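Local coordinates for protein peptidoglycan N-acetylglucosamine deacetylase (Agathobacter rectalis, PDB 5JMU) that probably removes the acetyl group from N-acetylglucosamine residues of peptidoglycan, a zinc-dependent hydrolysis carried out by this catalytic domain of a longer, membrane-anchored protein, at residues A[23-28]-A[180-185]; A[47-52]-A[70-75]; A[42-47]-A[195-200]. All coordinates share one frame; numbering follows the deposited sequence.

Contact 1: residues A[23-28]-A[180-185]. With ZN (zinc ion), chain C.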
loop_
_atom_site.group_PDB
_atom_site.type_symbol
_atom_site.label_atom_id
_atom_site.label_comp_id
_atom_site.label_asym_id
_atom_site.label_seq_id
_atom_site.Cartn_x
_atom_site.Cartn_y
_atom_site.Cartn_z
ATOM N N TYR A 23 4.709 -0.557 9.400
ATOM C CA TYR A 23 4.480 0.269 8.221
ATOM C C TYR A 23 2.977 0.262 8.017
ATOM O O TYR A 23 2.430 -0.746 7.536
ATOM C CB TYR A 23 5.190 -0.296 6.987
ATOM C CG TYR A 23 6.715 -0.376 7.080
ATOM C CD1 TYR A 23 7.524 0.716 6.784
ATOM C CD2 TYR A 23 7.338 -1.599 7.375
ATOM C CE1 TYR A 23 8.915 0.602 6.837
ATOM C CE2 TYR A 23 8.737 -1.720 7.431
ATOM C CZ TYR A 23 9.520 -0.618 7.158
ATOM O OH TYR A 23 10.895 -0.746 7.211
ATOM N N LEU A 24 2.292 1.360 8.367
ATOM C CA LEU A 24 0.869 1.467 8.025
ATOM C C LEU A 24 0.777 1.787 6.535
ATOM O O LEU A 24 1.473 2.701 6.028
ATOM C CB LEU A 24 0.177 2.589 8.829
ATOM C CG LEU A 24 0.033 2.344 10.314
ATOM C CD1 LEU A 24 -0.552 3.607 10.981
ATOM C CD2 LEU A 24 -0.873 1.156 10.528
ATOM N N THR A 25 -0.034 1.026 5.808
ATOM C CA THR A 25 -0.208 1.293 4.377
ATOM C C THR A 25 -1.671 1.334 4.029
ATOM O O THR A 25 -2.501 0.644 4.630
ATOM C CB THR A 25 0.502 0.249 3.479
ATOM O OG1 THR A 25 -0.218 -1.013 3.461
ATOM C CG2 THR A 25 1.926 0.010 3.991
ATOM N N PHE A 26 -2.000 2.127 3.015
ATOM C CA PHE A 26 -3.398 2.387 2.644
ATOM C C PHE A 26 -3.580 2.249 1.135
ATOM O O PHE A 26 -2.930 3.000 0.359
ATOM C CB PHE A 26 -3.802 3.805 3.104
ATOM C CG PHE A 26 -3.696 3.974 4.610
ATOM C CD1 PHE A 26 -4.750 3.550 5.437
ATOM C CD2 PHE A 26 -2.540 4.502 5.182
ATOM C CE1 PHE A 26 -4.659 3.632 6.845
ATOM C CE2 PHE A 26 -2.419 4.607 6.586
ATOM C CZ PHE A 26 -3.485 4.160 7.416
ATOM N N ASP A 27 -4.516 1.379 0.742
ATOM C CA ASP A 27 -4.811 1.131 -0.682
ATOM C C ASP A 27 -6.070 1.790 -1.099
ATOM O O ASP A 27 -6.986 1.991 -0.284
ATOM C CB ASP A 27 -5.051 -0.369 -0.998
ATOM C CG ASP A 27 -3.776 -1.179 -1.111
ATOM O OD1 ASP A 27 -2.689 -0.686 -0.772
ATOM O OD2 ASP A 27 -3.951 -2.361 -1.497
ATOM N N ASP A 28 -6.121 2.068 -2.393
ATOM C CA ASP A 28 -7.351 2.339 -3.167
ATOM C C ASP A 28 -7.764 3.811 -3.198
ATOM O O ASP A 28 -8.592 4.167 -4.022
ATOM C CB ASP A 28 -8.566 1.514 -2.663
ATOM C CG ASP A 28 -8.564 0.081 -3.142
ATOM O OD1 ASP A 28 -7.495 -0.449 -3.546
ATOM O OD2 ASP A 28 -9.599 -0.575 -2.993
ATOM N N VAL A 180 8.671 -6.972 12.197
ATOM C CA VAL A 180 8.465 -5.921 11.216
ATOM C C VAL A 180 7.158 -6.177 10.488
ATOM O O VAL A 180 7.030 -7.179 9.799
ATOM C CB VAL A 180 9.652 -5.853 10.206
ATOM C CG1 VAL A 180 9.325 -4.791 9.086
ATOM C CG2 VAL A 180 10.966 -5.551 10.975
ATOM N N SER A 181 6.185 -5.286 10.669
ATOM C CA SER A 181 4.836 -5.484 10.120
ATOM C C SER A 181 4.558 -4.515 9.005
ATOM O O SER A 181 4.883 -3.344 9.133
ATOM C CB SER A 181 3.741 -5.263 11.181
ATOM O OG SER A 181 3.855 -6.206 12.259
ATOM N N VAL A 182 3.870 -5.002 7.957
ATOM C CA VAL A 182 3.304 -4.146 6.906
ATOM C C VAL A 182 1.807 -4.405 6.974
ATOM O O VAL A 182 1.345 -5.508 6.673
ATOM C CB VAL A 182 3.836 -4.506 5.491
ATOM C CG1 VAL A 182 3.142 -3.662 4.421
ATOM C CG2 VAL A 182 5.375 -4.331 5.459
ATOM N N VAL A 183 1.063 -3.384 7.388
ATOM C CA VAL A 183 -0.387 -3.482 7.625
ATOM C C VAL A 183 -1.147 -3.033 6.388
ATOM O O VAL A 183 -0.793 -1.959 5.844
ATOM C CB VAL A 183 -0.777 -2.574 8.788
ATOM C CG1 VAL A 183 -2.343 -2.673 9.076
ATOM C CG2 VAL A 183 0.035 -2.935 10.060
ATOM N N LEU A 184 -2.105 -3.827 5.932
ATOM C CA LEU A 184 -2.974 -3.422 4.838
ATOM C C LEU A 184 -4.272 -2.833 5.343
ATOM O O LEU A 184 -5.038 -3.538 5.984
ATOM C CB LEU A 184 -3.325 -4.638 3.946
ATOM C CG LEU A 184 -4.383 -4.487 2.840
ATOM C CD1 LEU A 184 -3.874 -3.437 1.802
ATOM C CD2 LEU A 184 -4.618 -5.816 2.151
ATOM N N GLN A 185 -4.521 -1.555 5.066
ATOM C CA GLN A 185 -5.841 -0.957 5.219
ATOM C C GLN A 185 -6.211 -0.247 3.916
ATOM O O GLN A 185 -5.382 -0.095 3.003
ATOM C CB GLN A 185 -5.915 0.050 6.373
ATOM C CG GLN A 185 -5.787 -0.589 7.754
ATOM C CD GLN A 185 -5.721 0.477 8.839
ATOM O OE1 GLN A 185 -4.625 0.892 9.274
ATOM N NE2 GLN A 185 -6.905 0.943 9.285
HETATM ZN ZN ZN C . -6.987 -2.398 -4.194
HETATM O O HOH W 1 -2.415 0.342 7.594
HETATM O O HOH W 2 -6.329 -2.948 -2.324
HETATM O O HOH W 3 -8.855 -3.096 -3.496
HETATM O O HOH W 4 -6.592 -4.447 -4.792
#
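Y23 to D27 pairs with strand 180-185 in parallel, the axes 22° apart, through backbone bonds that alternate from one strand to the other, beginning with Y23 N to S181 O and ending with D27 N to Q185 O. V180 CG1 touches the Y23 ring at its edge, 3.5 Å from CE2. T25 adds a side-chain rung. With chi1 at 74°, its OG1 sits between the backbone N and the carbonyl carbon and donates to V183 O at 2.6 Å, a short bond joined at the same carbonyl by a bent one from T25 N. On the face carrying L24 and F26, the Q185 side chain runs alongside the F26 ring, its OE1 3.7 Å from F26 CE1. A water lies between Q185 OE1 and T25 O, within hydrogen-bonding distance of both. Toward the C-terminal end, D27 OD2 meets L184 CD1 at 3.5 Å and takes a bond from a zinc-bound water. D28 OD1 binds the zinc ion at 2.1 Å, alongside H76 and H80. R115 bonds to T25 OG1 and to OD1 of the second-shell D27, while Q185 NE2 turns to S192. Strand 49-53 flanks strand 21-27 on its other edge, and helices 164-175 and 196-205 pack over the face of L24, F26, V183 and Q185.

Contact 2: residues A[47-52]-A[70-75]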
loop_
_atom_site.group_PDB
_atom_site.type_symbol
_atom_site.label_atom_id
_atom_site.label_comp_id
_atom_site.label_asym_id
_atom_site.label_seq_id
_atom_site.Cartn_x
_atom_site.Cartn_y
_atom_site.Cartn_z
ATOM N N LYS A 47 4.323 8.863 9.731
ATOM C CA LYS A 47 4.298 8.817 8.276
ATOM C C LYS A 47 3.809 7.435 7.853
ATOM O O LYS A 47 4.042 6.432 8.543
ATOM C CB LYS A 47 5.664 9.110 7.660
ATOM C CG LYS A 47 6.302 10.410 8.212
ATOM C CD LYS A 47 5.325 11.628 8.103
ATOM C CE LYS A 47 5.901 12.856 8.775
ATOM N NZ LYS A 47 4.987 14.011 8.713
ATOM N N ALA A 48 3.093 7.384 6.735
ATOM C CA ALA A 48 2.549 6.131 6.236
ATOM C C ALA A 48 2.824 6.026 4.755
ATOM O O ALA A 48 3.517 6.867 4.167
ATOM C CB ALA A 48 1.022 6.053 6.516
ATOM N N THR A 49 2.251 4.997 4.136
ATOM C CA THR A 49 2.477 4.753 2.729
ATOM C C THR A 49 1.122 4.633 2.060
ATOM O O THR A 49 0.285 3.871 2.524
ATOM C CB THR A 49 3.270 3.450 2.523
ATOM O OG1 THR A 49 4.499 3.502 3.240
ATOM C CG2 THR A 49 3.563 3.239 1.044
ATOM N N PHE A 50 0.930 5.360 0.956
ATOM C CA PHE A 50 -0.332 5.317 0.206
ATOM C C PHE A 50 -0.127 4.677 -1.137
ATOM O O PHE A 50 0.691 5.159 -1.933
ATOM C CB PHE A 50 -0.884 6.738 0.044
ATOM C CG PHE A 50 -1.329 7.315 1.354
ATOM C CD1 PHE A 50 -2.626 7.120 1.830
ATOM C CD2 PHE A 50 -0.406 7.994 2.157
ATOM C CE1 PHE A 50 -3.030 7.667 3.081
ATOM C CE2 PHE A 50 -0.790 8.508 3.413
ATOM C CZ PHE A 50 -2.118 8.332 3.874
ATOM N N PHE A 51 -0.868 3.600 -1.386
ATOM C CA PHE A 51 -0.835 2.932 -2.697
ATOM C C PHE A 51 -2.068 3.408 -3.451
ATOM O O PHE A 51 -3.185 2.945 -3.182
ATOM C CB PHE A 51 -0.794 1.408 -2.514
ATOM C CG PHE A 51 0.505 0.930 -1.933
ATOM C CD1 PHE A 51 1.596 0.734 -2.765
ATOM C CD2 PHE A 51 0.633 0.696 -0.582
ATOM C CE1 PHE A 51 2.813 0.259 -2.261
ATOM C CE2 PHE A 51 1.852 0.234 -0.050
ATOM C CZ PHE A 51 2.950 -0.001 -0.900
ATOM N N VAL A 52 -1.861 4.347 -4.387
ATOM C CA VAL A 52 -2.977 5.156 -4.889
ATOM C C VAL A 52 -3.566 4.712 -6.237
ATOM O O VAL A 52 -2.953 3.933 -7.001
ATOM C CB VAL A 52 -2.550 6.660 -4.968
ATOM C CG1 VAL A 52 -2.193 7.169 -3.547
ATOM C CG2 VAL A 52 -1.378 6.861 -5.908
ATOM N N GLY A 70 4.894 14.317 3.869
ATOM C CA GLY A 70 5.993 13.439 4.203
ATOM C C GLY A 70 5.700 11.946 4.058
ATOM O O GLY A 70 6.544 11.104 4.403
ATOM N N HIS A 71 4.517 11.618 3.560
ATOM C CA HIS A 71 4.173 10.196 3.351
ATOM C C HIS A 71 4.759 9.670 2.060
ATOM O O HIS A 71 5.140 10.441 1.190
ATOM C CB HIS A 71 2.656 10.023 3.322
ATOM C CG HIS A 71 2.020 10.578 4.538
ATOM N ND1 HIS A 71 2.222 10.013 5.780
ATOM C CD2 HIS A 71 1.275 11.691 4.736
ATOM C CE1 HIS A 71 1.632 10.758 6.697
ATOM N NE2 HIS A 71 1.030 11.771 6.085
ATOM N N THR A 72 4.877 8.342 1.966
ATOM C CA THR A 72 5.290 7.725 0.718
ATOM C C THR A 72 4.085 7.565 -0.200
ATOM O O THR A 72 3.052 7.043 0.208
ATOM C CB THR A 72 5.931 6.360 0.994
ATOM O OG1 THR A 72 7.160 6.611 1.731
ATOM C CG2 THR A 72 6.191 5.603 -0.335
ATOM N N VAL A 73 4.230 8.039 -1.431
ATOM C CA VAL A 73 3.198 7.868 -2.435
ATOM C C VAL A 73 3.668 6.813 -3.422
ATOM O O VAL A 73 4.761 6.944 -4.032
ATOM C CB VAL A 73 2.917 9.216 -3.148
ATOM C CG1 VAL A 73 1.957 8.981 -4.359
ATOM C CG2 VAL A 73 2.304 10.163 -2.156
ATOM N N ALA A 74 2.892 5.733 -3.509
ATOM C CA ALA A 74 3.255 4.568 -4.313
ATOM C C ALA A 74 2.089 4.219 -5.267
ATOM O O ALA A 74 0.972 4.702 -5.116
ATOM C CB ALA A 74 3.585 3.394 -3.399
ATOM N N ILE A 75 2.353 3.371 -6.258
ATOM C CA ILE A 75 1.323 3.027 -7.235
ATOM C C ILE A 75 0.500 1.830 -6.838
ATOM O O ILE A 75 1.081 0.856 -6.407
ATOM C CB ILE A 75 1.989 2.722 -8.587
ATOM C CG1 ILE A 75 2.653 3.990 -9.116
ATOM C CG2 ILE A 75 0.918 2.228 -9.610
ATOM C CD1 ILE A 75 3.534 3.792 -10.397
#
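The rings of F50 and H71 meet edge to face, the rim of F50 directed at the imidazole with the planes 79° apart. CE2 makes the touch, lying 3.7 Å from H71 CG. The imidazole is fixed in a second direction by its own edge: ND1 accepts the backbone N-H of A48 at 2.9 Å, with the donor close to the ring plane, which implies that ND1 carries no proton here. An alanine in place of H71 would probably leave the A48 amide without its acceptor and open a gap beside the edge of F50. On the opposite face of the sheet, F51 lays CD1 and CE1 against A74 CB, CD1 at 3.4 Å, while T49 and T72 stand side by side with their CG2 methyls 3.8 Å apart; both threonine hydroxyls bond to L213. K47 bends at chi2 (-52°), bringing CG and CD near G70 O, and NZ bonds to R69 O. G70, just past helix 61-68, closes it with a Schellman motif. Backbone bonds from T72 N to A48 O through V52 N to A74 O unite the parallel strands of a right-handed beta-alpha-beta unit, strand 49-53, helix 61-68 and strand 72-77, whose second strand carries the zinc ligand H76.

Contact 3: residues A[42-47]-A[195-200]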
loop_
_atom_site.group_PDB
_atom_site.type_symbol
_atom_site.label_atom_id
_atom_site.label_comp_id
_atom_site.label_asym_id
_atom_site.label_seq_id
_atom_site.Cartn_x
_atom_site.Cartn_y
_atom_site.Cartn_z
ATOM N N ASP A 42 -0.903 13.349 11.197
ATOM C CA ASP A 42 -0.208 14.546 11.674
ATOM C C ASP A 42 -0.327 14.717 13.189
ATOM O O ASP A 42 0.626 15.129 13.854
ATOM C CB ASP A 42 -0.760 15.785 11.008
ATOM C CG ASP A 42 -0.196 16.002 9.626
ATOM O OD1 ASP A 42 0.767 15.277 9.225
ATOM O OD2 ASP A 42 -0.715 16.908 8.934
ATOM N N LYS A 43 -1.502 14.409 13.733
ATOM C CA LYS A 43 -1.715 14.524 15.159
ATOM C C LYS A 43 -0.699 13.688 15.955
ATOM O O LYS A 43 -0.248 14.129 17.013
ATOM C CB LYS A 43 -3.145 14.111 15.507
ATOM C CG LYS A 43 -3.476 14.184 16.988
ATOM C CD LYS A 43 -4.929 13.779 17.213
ATOM C CE LYS A 43 -5.297 13.783 18.700
ATOM N NZ LYS A 43 -6.720 13.351 18.900
ATOM N N TYR A 44 -0.298 12.539 15.414
ATOM C CA TYR A 44 0.605 11.618 16.110
ATOM C C TYR A 44 1.996 11.665 15.498
ATOM O O TYR A 44 2.853 10.882 15.875
ATOM C CB TYR A 44 0.037 10.176 16.075
ATOM C CG TYR A 44 -1.186 10.121 16.967
ATOM C CD1 TYR A 44 -1.059 9.897 18.336
ATOM C CD2 TYR A 44 -2.453 10.415 16.460
ATOM C CE1 TYR A 44 -2.162 9.910 19.163
ATOM C CE2 TYR A 44 -3.577 10.446 17.302
ATOM C CZ TYR A 44 -3.422 10.184 18.627
ATOM O OH TYR A 44 -4.530 10.237 19.458
ATOM N N ASN A 45 2.192 12.569 14.532
ATOM C CA ASN A 45 3.494 12.718 13.865
ATOM C C ASN A 45 4.006 11.382 13.288
ATOM O O ASN A 45 5.163 10.976 13.491
ATOM C CB ASN A 45 4.493 13.316 14.847
ATOM C CG ASN A 45 5.797 13.778 14.171
ATOM O OD1 ASN A 45 5.792 14.243 13.047
ATOM N ND2 ASN A 45 6.893 13.636 14.867
ATOM N N VAL A 46 3.136 10.696 12.556
ATOM C CA VAL A 46 3.441 9.399 11.944
ATOM C C VAL A 46 3.385 9.519 10.424
ATOM O O VAL A 46 2.483 10.205 9.903
ATOM C CB VAL A 46 2.405 8.319 12.434
ATOM C CG1 VAL A 46 2.336 7.084 11.492
ATOM C CG2 VAL A 46 2.719 7.925 13.945
ATOM N N LYS A 47 4.323 8.863 9.731
ATOM C CA LYS A 47 4.298 8.817 8.276
ATOM C C LYS A 47 3.809 7.435 7.853
ATOM O O LYS A 47 4.042 6.432 8.543
ATOM C CB LYS A 47 5.664 9.110 7.660
ATOM C CG LYS A 47 6.302 10.410 8.212
ATOM C CD LYS A 47 5.325 11.628 8.103
ATOM C CE LYS A 47 5.901 12.856 8.775
ATOM N NZ LYS A 47 4.987 14.011 8.713
ATOM N N ALA A 195 -10.117 3.706 12.647
ATOM C CA ALA A 195 -9.372 2.830 13.540
ATOM C C ALA A 195 -7.925 3.286 13.752
ATOM O O ALA A 195 -7.248 2.848 14.668
ATOM C CB ALA A 195 -9.370 1.404 12.972
ATOM N N VAL A 196 -7.436 4.150 12.875
ATOM C CA VAL A 196 -5.991 4.394 12.825
ATOM C C VAL A 196 -5.494 5.069 14.117
ATOM O O VAL A 196 -4.421 4.707 14.646
ATOM C CB VAL A 196 -5.634 5.252 11.601
ATOM C CG1 VAL A 196 -4.170 5.745 11.672
ATOM C CG2 VAL A 196 -5.873 4.426 10.315
ATOM N N GLU A 197 -6.293 5.987 14.664
ATOM C CA GLU A 197 -5.873 6.640 15.899
ATOM C C GLU A 197 -5.577 5.666 17.065
ATOM O O GLU A 197 -4.516 5.738 17.727
ATOM C CB GLU A 197 -6.916 7.697 16.331
ATOM C CG GLU A 197 -6.528 8.386 17.636
ATOM C CD GLU A 197 -7.305 9.680 17.889
ATOM O OE1 GLU A 197 -8.512 9.746 17.567
ATOM O OE2 GLU A 197 -6.700 10.625 18.422
ATOM N N GLN A 198 -6.500 4.742 17.329
ATOM C CA GLN A 198 -6.284 3.763 18.388
ATOM C C GLN A 198 -5.132 2.820 18.067
ATOM O O GLN A 198 -4.402 2.432 18.983
ATOM C CB GLN A 198 -7.536 2.962 18.619
ATOM C CG GLN A 198 -8.582 3.691 19.411
ATOM C CD GLN A 198 -9.891 2.922 19.309
ATOM O OE1 GLN A 198 -10.164 2.019 20.109
ATOM N NE2 GLN A 198 -10.686 3.236 18.298
ATOM N N ILE A 199 -4.959 2.470 16.780
ATOM C CA ILE A 199 -3.840 1.623 16.384
ATOM C C ILE A 199 -2.506 2.322 16.705
ATOM O O ILE A 199 -1.594 1.704 17.271
ATOM C CB ILE A 199 -3.940 1.268 14.871
ATOM C CG1 ILE A 199 -5.089 0.262 14.654
ATOM C CG2 ILE A 199 -2.631 0.671 14.336
ATOM C CD1 ILE A 199 -5.564 0.194 13.144
ATOM N N ILE A 200 -2.396 3.601 16.362
ATOM C CA ILE A 200 -1.182 4.358 16.676
ATOM C C ILE A 200 -0.984 4.506 18.203
ATOM O O ILE A 200 0.156 4.322 18.705
ATOM C CB ILE A 200 -1.194 5.727 16.005
ATOM C CG1 ILE A 200 -1.066 5.558 14.476
ATOM C CG2 ILE A 200 -0.001 6.568 16.536
ATOM C CD1 ILE A 200 -1.369 6.853 13.708
#
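K43 and E197 each set CG anti to the backbone N, chi1 180° and 179°, and continue largely extended, so that a lysine at the end of one helix and a glutamate of helix 196-205 meet at their charged ends. K43 NZ forms a salt bridge with E197 OE2 at 2.8 Å, approaching the syn lone pair. The same oxygen takes the Y44 hydroxyl in a very short bond, OH to OE2 2.4 Å, closer than expected, so the exact value is doubtful. OE2 lies near the plane of the tyrosine ring, at its edge, and the carboxylate is turned 77° from that ring. The salt bridge from K43 would probably favour the charged form of the E197 carboxylate. Nearer the backbone the contact becomes apolar. I200 CG2 packs 3.6 Å from Y44 CB, and V46 CG2 meets I200 CG2 tip to tip at 4.0 Å. L41 touches both V46 and I200, extending this patch into helix 34-43, which ends in a Schellman motif at N45. The result is a polar and apolar junction between the C-terminal end of helix 34-43 and helix 196-205, on the outer helical layer of the NodB-type polysaccharide deacetylase fold, away from the metal site.

How the contacts relate
Contacts 1 and 2 lie in one parallel sheet, centres about 10 Å apart, and meet where strand 21-27 runs beside strand 49-53: F26 N faces T49 O at 2.9 Å. Contact 3 sits in the helical layer, its centre about 13 Å from that of contact 1 and 15 Å from that of contact 2. V196 and I200 descend from it onto F26 and L24; K47 lies in segments of contacts 2 and 3 but touches across only contact 2. Along the chain come strand 21-27, helix 34-43, strands 49-53 and 72-77, then, far later, strand 180-186 and helix 196-205. Contacts 1 and 3 therefore tie early and late parts of the domain together, while contact 2 is local. Zinc ligand D28 follows strand 21-27, H76 lies late in strand 72-77 and H80 in the loop after it.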